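Local coordinates for protein amidohydrolase (Mycoplasma synoviae, PDB 3OVG) that hydrolyses 1,4-lactones, notably D-xylono-1,4-lactone 5-phosphate and L-arabino-1,4-lactone 5-phosphate, using two zinc ions per subunit, at residues I212-L217 / T233-C238; H268-L273 / N322-V327; H28-G33 / G75-K80; D70-G75 / M97-H102. All coordinates share one frame; numbering follows the deposited sequence.

Contact 1: residues I212-L217 / T233-C238. With ZN (zinc ion), chain H.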
loop_
_atom_site.group_PDB
_atom_site.type_symbol
_atom_site.label_atom_id
_atom_site.label_comp_id
_atom_site.label_asym_id
_atom_site.label_seq_id
_atom_site.Cartn_x
_atom_site.Cartn_y
_atom_site.Cartn_z
ATOM N N ILE A 212 26.857 28.270 11.087
ATOM C CA ILE A 212 25.980 27.108 11.119
ATOM C C ILE A 212 24.538 27.467 11.409
ATOM O O ILE A 212 24.223 28.031 12.466
ATOM C CB ILE A 212 26.420 26.090 12.213
ATOM C CG1 ILE A 212 27.889 25.673 12.030
ATOM C CG2 ILE A 212 25.402 24.891 12.319
ATOM C CD1 ILE A 212 28.335 24.596 13.034
ATOM N N GLN A 213 23.663 27.104 10.480
ATOM C CA GLN A 213 22.233 27.061 10.775
ATOM C C GLN A 213 21.705 25.628 10.863
ATOM O O GLN A 213 22.121 24.724 10.082
ATOM C CB GLN A 213 21.451 27.775 9.687
ATOM C CG GLN A 213 21.519 29.290 9.741
ATOM C CD GLN A 213 20.852 29.904 8.533
ATOM O OE1 GLN A 213 21.463 29.982 7.457
ATOM N NE2 GLN A 213 19.593 30.349 8.695
ATOM N N ILE A 214 20.782 25.422 11.802
ATOM C CA ILE A 214 20.108 24.146 11.907
ATOM C C ILE A 214 18.602 24.311 11.682
ATOM O O ILE A 214 17.935 25.031 12.424
ATOM C CB ILE A 214 20.383 23.442 13.246
ATOM C CG1 ILE A 214 21.889 23.225 13.438
ATOM C CG2 ILE A 214 19.670 22.075 13.264
ATOM C CD1 ILE A 214 22.210 22.374 14.656
ATOM N N SER A 215 18.069 23.631 10.668
ATOM C CA SER A 215 16.666 23.826 10.263
ATOM C C SER A 215 15.715 22.824 10.929
ATOM O O SER A 215 16.151 21.754 11.380
ATOM C CB SER A 215 16.532 23.711 8.728
ATOM O OG SER A 215 16.516 24.989 8.112
ATOM N N HIS A 216 14.428 23.187 10.937
ATOM C CA HIS A 216 13.285 22.356 11.370
ATOM C C HIS A 216 13.106 22.091 12.873
ATOM O O HIS A 216 12.340 21.201 13.254
ATOM C CB HIS A 216 13.216 21.038 10.621
ATOM C CG HIS A 216 13.471 21.175 9.163
ATOM N ND1 HIS A 216 12.860 22.138 8.389
ATOM C CD2 HIS A 216 14.276 20.476 8.331
ATOM C CE1 HIS A 216 13.302 22.049 7.150
ATOM N NE2 HIS A 216 14.153 21.042 7.085
ATOM N N LEU A 217 13.740 22.884 13.721
ATOM C CA LEU A 217 13.558 22.652 15.137
ATOM C C LEU A 217 12.093 22.926 15.491
ATOM O O LEU A 217 11.613 22.458 16.514
ATOM C CB LEU A 217 14.477 23.544 15.975
ATOM C CG LEU A 217 15.880 22.986 16.258
ATOM C CD1 LEU A 217 15.775 21.761 17.189
ATOM C CD2 LEU A 217 16.623 22.670 14.980
ATOM N N THR A 233 26.219 25.538 22.104
ATOM C CA THR A 233 26.978 25.466 20.845
ATOM C C THR A 233 27.136 26.780 20.082
ATOM O O THR A 233 28.115 26.970 19.344
ATOM C CB THR A 233 26.395 24.410 19.899
ATOM O OG1 THR A 233 25.134 24.872 19.358
ATOM C CG2 THR A 233 26.204 23.081 20.658
ATOM N N GLY A 234 26.186 27.686 20.263
ATOM C CA GLY A 234 26.269 28.998 19.652
ATOM C C GLY A 234 25.793 29.003 18.206
ATOM O O GLY A 234 26.011 29.980 17.474
ATOM N N VAL A 235 25.171 27.912 17.769
ATOM C CA VAL A 235 24.678 27.833 16.394
ATOM C C VAL A 235 23.396 28.650 16.292
ATOM O O VAL A 235 22.946 29.235 17.275
ATOM C CB VAL A 235 24.450 26.378 15.909
ATOM C CG1 VAL A 235 25.774 25.592 15.907
ATOM C CG2 VAL A 235 23.378 25.678 16.743
ATOM N N THR A 236 22.839 28.726 15.089
ATOM C CA THR A 236 21.602 29.484 14.839
ATOM C C THR A 236 20.517 28.483 14.401
ATOM O O THR A 236 20.773 27.551 13.598
ATOM C CB THR A 236 21.852 30.581 13.765
ATOM O OG1 THR A 236 22.815 31.511 14.260
ATOM C CG2 THR A 236 20.565 31.321 13.333
ATOM N N LEU A 237 19.335 28.638 14.980
ATOM C CA LEU A 237 18.179 27.815 14.636
ATOM C C LEU A 237 17.414 28.506 13.514
ATOM O O LEU A 237 16.977 29.631 13.681
ATOM C CB LEU A 237 17.264 27.600 15.876
ATOM C CG LEU A 237 17.981 27.034 17.115
ATOM C CD1 LEU A 237 17.054 26.751 18.311
ATOM C CD2 LEU A 237 18.816 25.779 16.736
ATOM N N CYS A 238 17.302 27.853 12.358
ATOM C CA CYS A 238 16.478 28.350 11.258
ATOM C C CYS A 238 15.099 27.723 11.348
ATOM O O CYS A 238 14.918 26.569 11.030
ATOM C CB CYS A 238 17.096 28.036 9.889
ATOM S SG CYS A 238 16.097 28.687 8.503
HETATM ZN ZN ZN H . 14.501 19.917 5.007
HETATM O O HOH W 1 15.111 25.221 13.265
HETATM O O HOH W 2 14.028 25.951 7.885
HETATM O O HOH W 3 12.412 20.914 4.117
#

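Contact 2: residues H268-L273 / N322-V327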
loop_
_atom_site.group_PDB
_atom_site.type_symbol
_atom_site.label_atom_id
_atom_site.label_comp_id
_atom_site.label_asym_id
_atom_site.label_seq_id
_atom_site.Cartn_x
_atom_site.Cartn_y
_atom_site.Cartn_z
ATOM N N HIS A 268 20.284 34.350 17.565
ATOM C CA HIS A 268 20.481 32.959 17.148
ATOM C C HIS A 268 19.287 32.321 16.454
ATOM O O HIS A 268 19.145 31.101 16.464
ATOM C CB HIS A 268 20.901 32.139 18.351
ATOM C CG HIS A 268 22.230 32.553 18.866
ATOM N ND1 HIS A 268 23.398 31.923 18.491
ATOM C CD2 HIS A 268 22.592 33.587 19.664
ATOM C CE1 HIS A 268 24.422 32.535 19.064
ATOM N NE2 HIS A 268 23.958 33.544 19.784
ATOM N N ILE A 269 18.479 33.155 15.804
ATOM C CA ILE A 269 17.241 32.722 15.201
ATOM C C ILE A 269 17.112 33.286 13.792
ATOM O O ILE A 269 17.213 34.501 13.582
ATOM C CB ILE A 269 16.053 33.230 16.023
ATOM C CG1 ILE A 269 16.166 32.746 17.471
ATOM C CG2 ILE A 269 14.716 32.809 15.373
ATOM C CD1 ILE A 269 15.016 33.234 18.369
ATOM N N THR A 270 16.849 32.426 12.816
ATOM C CA THR A 270 16.431 32.956 11.534
ATOM C C THR A 270 15.070 32.359 11.192
ATOM O O THR A 270 14.568 31.472 11.907
ATOM C CB THR A 270 17.463 32.657 10.417
ATOM O OG1 THR A 270 17.706 31.259 10.391
ATOM C CG2 THR A 270 18.776 33.394 10.696
ATOM N N LEU A 271 14.463 32.852 10.120
ATOM C CA LEU A 271 13.125 32.414 9.710
ATOM C C LEU A 271 13.159 31.960 8.243
ATOM O O LEU A 271 14.097 32.264 7.515
ATOM C CB LEU A 271 12.111 33.538 9.881
ATOM C CG LEU A 271 11.465 33.735 11.265
ATOM C CD1 LEU A 271 10.415 34.832 11.175
ATOM C CD2 LEU A 271 10.824 32.415 11.702
ATOM N N SER A 272 12.120 31.244 7.839
ATOM C CA SER A 272 12.035 30.597 6.534
ATOM C C SER A 272 10.605 30.098 6.377
ATOM O O SER A 272 9.877 29.993 7.364
ATOM C CB SER A 272 12.992 29.418 6.453
ATOM O OG SER A 272 12.617 28.388 7.356
ATOM N N LEU A 273 10.191 29.821 5.147
ATOM C CA LEU A 273 8.904 29.177 4.910
ATOM C C LEU A 273 9.113 27.671 4.561
ATOM O O LEU A 273 8.230 26.826 4.789
ATOM C CB LEU A 273 8.115 29.917 3.816
ATOM C CG LEU A 273 7.287 31.104 4.320
ATOM C CD1 LEU A 273 6.831 30.800 5.743
ATOM C CD2 LEU A 273 8.042 32.397 4.299
ATOM N N ASN A 322 19.731 41.096 10.475
ATOM C CA ASN A 322 21.024 41.007 11.158
ATOM C C ASN A 322 21.617 39.592 11.317
ATOM O O ASN A 322 22.815 39.374 11.079
ATOM C CB ASN A 322 20.999 41.741 12.516
ATOM C CG ASN A 322 20.952 43.267 12.361
ATOM O OD1 ASN A 322 21.484 43.820 11.400
ATOM N ND2 ASN A 322 20.300 43.944 13.303
ATOM N N ASN A 323 20.788 38.634 11.705
ATOM C CA ASN A 323 21.273 37.270 11.892
ATOM C C ASN A 323 21.701 36.659 10.550
ATOM O O ASN A 323 22.782 36.079 10.443
ATOM C CB ASN A 323 20.233 36.425 12.619
ATOM C CG ASN A 323 19.873 37.002 14.007
ATOM O OD1 ASN A 323 18.903 36.555 14.656
ATOM N ND2 ASN A 323 20.630 37.993 14.449
ATOM N N PRO A 324 20.880 36.826 9.504
ATOM C CA PRO A 324 21.349 36.266 8.224
ATOM C C PRO A 324 22.601 36.961 7.665
ATOM O O PRO A 324 23.426 36.316 6.986
ATOM C CB PRO A 324 20.149 36.451 7.288
ATOM C CG PRO A 324 18.962 36.623 8.195
ATOM C CD PRO A 324 19.498 37.328 9.431
ATOM N N LYS A 325 22.736 38.260 7.949
ATOM C CA LYS A 325 23.900 39.021 7.538
ATOM C C LYS A 325 25.157 38.415 8.163
ATOM O O LYS A 325 26.225 38.318 7.524
ATOM C CB LYS A 325 23.730 40.500 7.935
ATOM C CG LYS A 325 24.911 41.380 7.637
ATOM C CD LYS A 325 24.452 42.832 7.328
ATOM C CE LYS A 325 24.241 43.667 8.565
ATOM N NZ LYS A 325 25.470 44.493 8.879
ATOM N N ARG A 326 25.003 37.986 9.407
ATOM C CA ARG A 326 26.044 37.277 10.148
ATOM C C ARG A 326 26.284 35.859 9.635
ATOM O O ARG A 326 27.390 35.515 9.250
ATOM C CB ARG A 326 25.706 37.225 11.639
ATOM C CG ARG A 326 26.683 36.393 12.430
ATOM C CD ARG A 326 26.431 36.481 13.943
ATOM N NE ARG A 326 25.156 35.893 14.374
ATOM C CZ ARG A 326 24.892 34.588 14.355
ATOM N NH1 ARG A 326 25.798 33.730 13.896
ATOM N NH2 ARG A 326 23.712 34.131 14.775
ATOM N N VAL A 327 25.247 35.034 9.619
ATOM C CA VAL A 327 25.441 33.602 9.398
ATOM C C VAL A 327 25.719 33.227 7.934
ATOM O O VAL A 327 26.285 32.167 7.685
ATOM C CB VAL A 327 24.273 32.771 9.946
ATOM C CG1 VAL A 327 24.106 33.029 11.426
ATOM C CG2 VAL A 327 22.959 33.089 9.192
#

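Contact 3: residues H28-G33 / G75-K80. With ZN (zinc ion), chain G.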
loop_
_atom_site.group_PDB
_atom_site.type_symbol
_atom_site.label_atom_id
_atom_site.label_comp_id
_atom_site.label_asym_id
_atom_site.label_seq_id
_atom_site.Cartn_x
_atom_site.Cartn_y
_atom_site.Cartn_z
ATOM N N HIS A 28 12.318 27.170 -1.430
ATOM C CA HIS A 28 12.433 26.422 -2.661
ATOM C C HIS A 28 11.637 27.103 -3.725
ATOM O O HIS A 28 10.717 27.825 -3.418
ATOM C CB HIS A 28 11.896 24.995 -2.493
ATOM C CG HIS A 28 12.591 24.235 -1.424
ATOM N ND1 HIS A 28 13.758 23.547 -1.650
ATOM C CD2 HIS A 28 12.329 24.114 -0.101
ATOM C CE1 HIS A 28 14.182 23.018 -0.519
ATOM N NE2 HIS A 28 13.335 23.358 0.437
ATOM N N PHE A 29 11.977 26.830 -4.980
ATOM C CA PHE A 29 11.124 27.227 -6.084
ATOM C C PHE A 29 11.027 26.095 -7.087
ATOM O O PHE A 29 9.928 25.665 -7.451
ATOM C CB PHE A 29 11.661 28.492 -6.751
ATOM C CG PHE A 29 11.421 29.736 -5.949
ATOM C CD1 PHE A 29 10.127 30.172 -5.692
ATOM C CD2 PHE A 29 12.482 30.478 -5.470
ATOM C CE1 PHE A 29 9.894 31.356 -4.930
ATOM C CE2 PHE A 29 12.260 31.647 -4.721
ATOM C CZ PHE A 29 10.961 32.092 -4.466
ATOM N N ILE A 30 12.192 25.633 -7.540
ATOM C CA ILE A 30 12.272 24.518 -8.464
ATOM C C ILE A 30 12.783 23.260 -7.755
ATOM O O ILE A 30 13.845 23.281 -7.122
ATOM C CB ILE A 30 13.219 24.859 -9.627
ATOM C CG1 ILE A 30 12.772 26.179 -10.295
ATOM C CG2 ILE A 30 13.290 23.674 -10.623
ATOM C CD1 ILE A 30 11.453 26.081 -11.042
ATOM N N LYS A 31 12.011 22.184 -7.855
ATOM C CA LYS A 31 12.436 20.863 -7.448
ATOM C C LYS A 31 12.236 19.989 -8.667
ATOM O O LYS A 31 11.102 19.661 -9.065
ATOM C CB LYS A 31 11.610 20.340 -6.265
ATOM C CG LYS A 31 11.963 20.997 -4.912
ATOM C CD LYS A 31 11.115 20.386 -3.745
ATOM C CE LYS A 31 11.625 20.872 -2.364
ATOM N NZ LYS A 31 11.029 20.063 -1.224
ATOM N N ASN A 32 13.344 19.629 -9.281
ATOM C CA ASN A 32 13.307 18.946 -10.554
ATOM C C ASN A 32 13.593 17.449 -10.367
ATOM O O ASN A 32 14.736 17.019 -10.404
ATOM C CB ASN A 32 14.347 19.627 -11.459
ATOM C CG ASN A 32 14.381 19.058 -12.846
ATOM O OD1 ASN A 32 15.449 18.988 -13.477
ATOM N ND2 ASN A 32 13.230 18.650 -13.341
ATOM N N GLY A 33 12.554 16.650 -10.153
ATOM C CA GLY A 33 12.748 15.232 -9.924
ATOM C C GLY A 33 13.523 14.922 -8.650
ATOM O O GLY A 33 13.564 15.715 -7.709
ATOM N N GLY A 75 16.652 17.321 -6.294
ATOM C CA GLY A 75 15.784 18.338 -6.863
ATOM C C GLY A 75 16.359 19.622 -7.440
ATOM O O GLY A 75 15.629 20.361 -8.115
ATOM N N ARG A 76 17.652 19.870 -7.220
ATOM C CA ARG A 76 18.272 21.146 -7.571
ATOM C C ARG A 76 18.263 21.333 -9.062
ATOM O O ARG A 76 18.593 20.404 -9.830
ATOM C CB ARG A 76 19.709 21.226 -7.047
ATOM C CG ARG A 76 20.283 22.636 -7.055
ATOM C CD ARG A 76 21.774 22.693 -6.608
ATOM N NE ARG A 76 22.659 22.138 -7.646
ATOM C CZ ARG A 76 23.986 22.034 -7.560
ATOM N NH1 ARG A 76 24.633 22.417 -6.447
ATOM N NH2 ARG A 76 24.667 21.496 -8.603
ATOM N N ASP A 77 17.919 22.547 -9.476
ATOM C CA ASP A 77 17.866 22.887 -10.895
ATOM C C ASP A 77 18.581 24.230 -11.071
ATOM O O ASP A 77 18.017 25.297 -10.816
ATOM C CB ASP A 77 16.408 22.919 -11.384
ATOM C CG ASP A 77 16.288 23.136 -12.898
ATOM O OD1 ASP A 77 17.196 23.753 -13.492
ATOM O OD2 ASP A 77 15.266 22.716 -13.488
ATOM N N VAL A 78 19.838 24.161 -11.493
ATOM C CA VAL A 78 20.660 25.357 -11.676
ATOM C C VAL A 78 20.103 26.292 -12.744
ATOM O O VAL A 78 20.029 27.499 -12.559
ATOM C CB VAL A 78 22.132 24.965 -12.069
ATOM C CG1 VAL A 78 22.934 26.178 -12.506
ATOM C CG2 VAL A 78 22.800 24.271 -10.944
ATOM N N LEU A 79 19.767 25.743 -13.902
ATOM C CA LEU A 79 19.309 26.581 -15.009
ATOM C C LEU A 79 18.005 27.294 -14.694
ATOM O O LEU A 79 17.869 28.491 -14.899
ATOM C CB LEU A 79 19.147 25.744 -16.280
ATOM C CG LEU A 79 20.498 25.162 -16.708
ATOM C CD1 LEU A 79 20.336 24.210 -17.897
ATOM C CD2 LEU A 79 21.394 26.280 -17.078
ATOM N N LYS A 80 17.013 26.558 -14.244
ATOM C CA LYS A 80 15.761 27.221 -13.953
ATOM C C LYS A 80 15.875 28.213 -12.780
ATOM O O LYS A 80 15.272 29.278 -12.814
ATOM C CB LYS A 80 14.658 26.212 -13.710
ATOM C CG LYS A 80 14.213 25.493 -14.974
ATOM C CD LYS A 80 12.921 24.724 -14.727
ATOM C CE LYS A 80 12.717 23.679 -15.786
ATOM N NZ LYS A 80 14.037 23.001 -16.106
HETATM ZN ZN ZN G . 13.366 22.291 2.464
HETATM O O HOH W 4 16.526 24.042 -7.676
HETATM O O HOH W 5 11.941 20.622 1.254
HETATM O O HOH W 6 16.816 15.700 -8.556
HETATM O O HOH W 3 12.412 20.914 4.117
#

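Contact 4: residues D70-G75 / M97-H102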
loop_
_atom_site.group_PDB
_atom_site.type_symbol
_atom_site.label_atom_id
_atom_site.label_comp_id
_atom_site.label_asym_id
_atom_site.label_seq_id
_atom_site.Cartn_x
_atom_site.Cartn_y
_atom_site.Cartn_z
ATOM N N ASP A 70 18.396 23.252 -1.941
ATOM C CA ASP A 70 18.389 21.959 -2.615
ATOM C C ASP A 70 19.815 21.462 -2.889
ATOM O O ASP A 70 20.546 22.073 -3.655
ATOM C CB ASP A 70 17.640 22.098 -3.919
ATOM C CG ASP A 70 16.370 22.952 -3.767
ATOM O OD1 ASP A 70 16.456 24.190 -3.996
ATOM O OD2 ASP A 70 15.318 22.373 -3.415
ATOM N N PRO A 71 20.217 20.358 -2.256
ATOM C CA PRO A 71 21.559 19.868 -2.578
ATOM C C PRO A 71 21.509 19.279 -3.995
ATOM O O PRO A 71 20.442 18.972 -4.509
ATOM C CB PRO A 71 21.784 18.738 -1.569
ATOM C CG PRO A 71 20.390 18.360 -1.037
ATOM C CD PRO A 71 19.384 19.353 -1.575
ATOM N N PRO A 72 22.666 19.109 -4.627
ATOM C CA PRO A 72 22.698 18.744 -6.058
ATOM C C PRO A 72 21.790 17.567 -6.430
ATOM O O PRO A 72 21.112 17.604 -7.456
ATOM C CB PRO A 72 24.158 18.328 -6.294
ATOM C CG PRO A 72 24.928 18.742 -5.092
ATOM C CD PRO A 72 24.001 19.321 -4.052
ATOM N N ASN A 73 21.798 16.516 -5.609
ATOM C CA ASN A 73 21.168 15.256 -6.011
ATOM C C ASN A 73 19.704 15.150 -5.609
ATOM O O ASN A 73 19.072 14.155 -5.900
ATOM C CB ASN A 73 21.926 14.073 -5.431
ATOM C CG ASN A 73 23.393 14.056 -5.865
ATOM O OD1 ASN A 73 23.711 13.967 -7.064
ATOM N ND2 ASN A 73 24.278 14.144 -4.899
ATOM N N VAL A 74 19.183 16.161 -4.929
ATOM C CA VAL A 74 17.792 16.119 -4.505
ATOM C C VAL A 74 17.031 17.355 -5.021
ATOM O O VAL A 74 16.855 18.329 -4.318
ATOM C CB VAL A 74 17.702 15.911 -2.983
ATOM C CG1 VAL A 74 16.246 15.827 -2.511
ATOM C CG2 VAL A 74 18.412 14.618 -2.622
ATOM N N GLY A 75 16.652 17.321 -6.294
ATOM C CA GLY A 75 15.784 18.338 -6.863
ATOM C C GLY A 75 16.359 19.622 -7.440
ATOM O O GLY A 75 15.629 20.361 -8.115
HETATM N N MSE A 97 22.319 29.550 -3.695
HETATM C CA MSE A 97 22.025 28.143 -3.907
HETATM C C MSE A 97 22.984 27.273 -3.104
HETATM O O MSE A 97 23.995 27.775 -2.613
HETATM C CB MSE A 97 22.083 27.803 -5.405
HETATM C CG MSE A 97 20.868 28.369 -6.162
HETATM SE SE MSE A 97 20.998 27.743 -8.035
HETATM C CE MSE A 97 20.275 25.910 -7.849
ATOM N N SER A 98 22.696 25.967 -3.024
ATOM C CA SER A 98 23.414 25.103 -2.093
ATOM C C SER A 98 24.199 24.015 -2.759
ATOM O O SER A 98 23.785 23.473 -3.805
ATOM C CB SER A 98 22.442 24.466 -1.116
ATOM O OG SER A 98 23.132 23.720 -0.128
ATOM N N THR A 99 25.319 23.652 -2.147
ATOM C CA THR A 99 25.928 22.367 -2.506
ATOM C C THR A 99 25.705 21.323 -1.373
ATOM O O THR A 99 24.849 21.498 -0.519
ATOM C CB THR A 99 27.437 22.499 -2.937
ATOM O OG1 THR A 99 27.917 21.228 -3.375
ATOM C CG2 THR A 99 28.338 22.980 -1.779
ATOM N N GLY A 100 26.406 20.206 -1.398
ATOM C CA GLY A 100 26.241 19.232 -0.335
ATOM C C GLY A 100 25.182 18.145 -0.503
ATOM O O GLY A 100 24.886 17.703 -1.601
ATOM N N PHE A 101 24.605 17.722 0.618
ATOM C CA PHE A 101 23.807 16.499 0.680
ATOM C C PHE A 101 22.553 16.632 1.522
ATOM O O PHE A 101 22.528 17.419 2.470
ATOM C CB PHE A 101 24.660 15.404 1.262
ATOM C CG PHE A 101 25.773 15.018 0.358
ATOM C CD1 PHE A 101 25.555 14.096 -0.653
ATOM C CD2 PHE A 101 26.997 15.634 0.453
ATOM C CE1 PHE A 101 26.573 13.749 -1.521
ATOM C CE2 PHE A 101 28.035 15.290 -0.431
ATOM C CZ PHE A 101 27.815 14.356 -1.402
ATOM N N HIS A 102 21.529 15.856 1.171
ATOM C CA HIS A 102 20.341 15.722 2.012
ATOM C C HIS A 102 20.560 14.595 3.034
ATOM O O HIS A 102 21.678 14.089 3.172
ATOM C CB HIS A 102 19.138 15.410 1.150
ATOM C CG HIS A 102 17.917 16.154 1.574
ATOM N ND1 HIS A 102 17.447 16.125 2.870
ATOM C CD2 HIS A 102 17.078 16.965 0.885
ATOM C CE1 HIS A 102 16.368 16.883 2.960
ATOM N NE2 HIS A 102 16.120 17.402 1.768
HETATM O O HOH W 7 20.493 24.853 -4.404
HETATM O O HOH W 8 23.437 15.853 -3.046
#

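Contact 1: residues I212-L217 / T233-C238
I212 and T236 begin a run of parallel-strand bonds, T236 N donating to I212 O at 3.0 Å. I214 N then donates to T236 O at 2.8 Å. C238 N reaches I214 O from well above the plane of that carbonyl. Beyond them H216 N makes a weak bond to C238 O. Here a water accepts from L217 N and donates to I214 O and, weakly, to C238 O, bridging the ends of the strands.

I214 and L237 lie on one face of the sheet, and I212, V235 and L217 pack beside them. V235 straddles two isoleucines, with CG1 lying 3.7 Å from I212 CG2 and CG2 turned to I214 CD1. L237 CD2 meets L217 CG at 4.1 Å, the two leucines crossing at about a right angle, and L237 also packs on helix 223-233. The other face carries Q213, S215, T236 and C238. There C238 CB lies 3.6 Å from S215 OG, and Q213 NE2 also lies close to C238 CB.

The polar ends are held from further out: Q213 NE2 by T270, T236 OG1 by R326, and S215 OG by H26. H216 binds zinc through NE2 at 2.4 Å. Its ring has S215 CB over the centre of one face, and D240 holds ND1, a second-shell bond that should fix the rotation of the imidazole. A parallel pair joined through helix 223-233, with a metal ligand just past the first strand, is the beta-alpha-beta unit of the TIM-barrel phosphotriesterase family.

Contact 2: residues H268-L273 / N322-V327
T270 and N323 meet through carbon atoms, T270 CG2 lying 3.9 Å from N323 CB as the two side chains pass at a slant. The same methyl reaches P324 CG at 4.1 Å, where proline and threonine slide past each other in opposite directions, and it comes to 4.5 Å from V327 CG2. Three residues of the helix thus gather round one methyl group. The threonine torsion (chi1 54°) puts OG1 between the backbone N and the carbonyl carbon, with Q213 as its partner, while CG2 is left for the helix.

R326 and H268 form the second group. R326 sets CG anti to its backbone N and bends at chi3 (66°), and its guanidinium comes up beside H268: the CA of H268 lies at the edge of the group, near its plane, 4.2 Å from R326 NH2. H268 ND1, bonded to V235 O, is 4.3 Å from R326 NH2, a distance at which the arginine would probably disfavour a second proton, and so a positive charge, on the imidazole. NH2 itself bonds to K267 O as well as to T236, so R326 ties the helix to the starts of two strands.

Within the helix, V327 N bonds to N323 O at 2.8 Å and R326 N to N322 O at 3.1 Å; P324, whose nitrogen has no proton to give, marks a kink.

Helix 313-327 runs nearly across strand 269-271, the short axes 103° apart and 8.1 Å at their closest. P324 also packs on T23 and C25 of strand 22-25, and V327 on T236 of strand 236-239, so the last turn of the helix spans three neighbouring barrel strands.

Contact 3: residues H28-G33 / G75-K80
The N32 amide and the D77 carboxylate lie close across the contact, their planes 37° apart and N32 OD1 3.7 Å from D77 OD2. The two oxygens of D77 serve K80 differently: OD1 is met from above the carboxylate plane by K80 N, the N-cap bond of helix 78-88, whereas OD2 offers its syn lone pair to K80 NZ in a 2.9 Å salt bridge. A second flat group, the H28 imidazole, has K31 CE 3.5 Å above one face and offset toward the rim; its NE2 binds zinc at 2.3 Å.

I30 packs tightly at the cap. Its CG2, anti to the backbone N, lies 3.3 Å from D77 CB, and its CG1 touches K80 CB at 3.9 Å, isoleucine and lysine crossing at about a right angle. The backbones join by a nearly straight bond of 2.7 Å from N32 N to G75 O. One water links I30 O to D77 N, another N32 O to G75 N. G75 has a positive phi (87°), a backbone conformation suited to glycine, and packs against K31 and G33 O.

K31 NZ also bonds to E36 and G276. Through a zinc-bound water, K31 adds an indirect link to the metal beside the direct one from H28. At the other end, the helix start and the K80 ammonium together would be expected to keep D77 negatively charged.

Contact 4: residues D70-G75 / M97-H102
P71 and G100 come together where the two irregular segments curve round each other. P71 to V74 form a type I turn, closed by V74 N bonding to P71 O at 3.1 Å, and the 97-102 chain wraps past it with G100 O directed at the prolines: it lies 3.3 Å from P71 CB and 3.1 Å from P72 CD. G100 has backbone angles (phi 90°) that suit glycine. Two waters bridge the backbones, one from D70 O to S98 N, the other from G100 O to N73 N.

Among the side chains, H102 does much of the packing. Its CB rests 3.9 Å from P71 CG, and its CD2 meets V74 CG1 at 3.7 Å, valine and histidine crossing at about a right angle. V74 CG1 stands anti to the backbone N (chi1 -179°), with CG2 beside H102 CB. S98 OG donates within its own segment to T99 O at 2.8 Å, in the carbonyl plane on a lone pair.

D70 OD2 bonds to ND1 of the zinc ligand H28, and the H102 ring packs edge-to-face with the zinc ligand H188. Loops after strands 63-68 and 94-97 lining the metal centre are characteristic of a TIM-barrel active site.

Along the chain, contacts 3 and 4 come first, their segments alternating and sharing G75, with centres 10 Å apart; contact 1 follows, and contact 2 opens only after it closes. Contacts 1 and 2, about 9 Å between centres, reach the same parallel sheet, where strands 236-239 and 269-271 are neighbours. The loop pair 3 and 4 lies across the chain's centre from them, contact 3 being about 24 Å from contact 1 between centres. Yet a single water is bound to both zinc ions, one held by H28 of contact 3 and the other by H216 of contact 1, so contacts 1 and 3, from different parts of the barrel, meet at one binuclear zinc site.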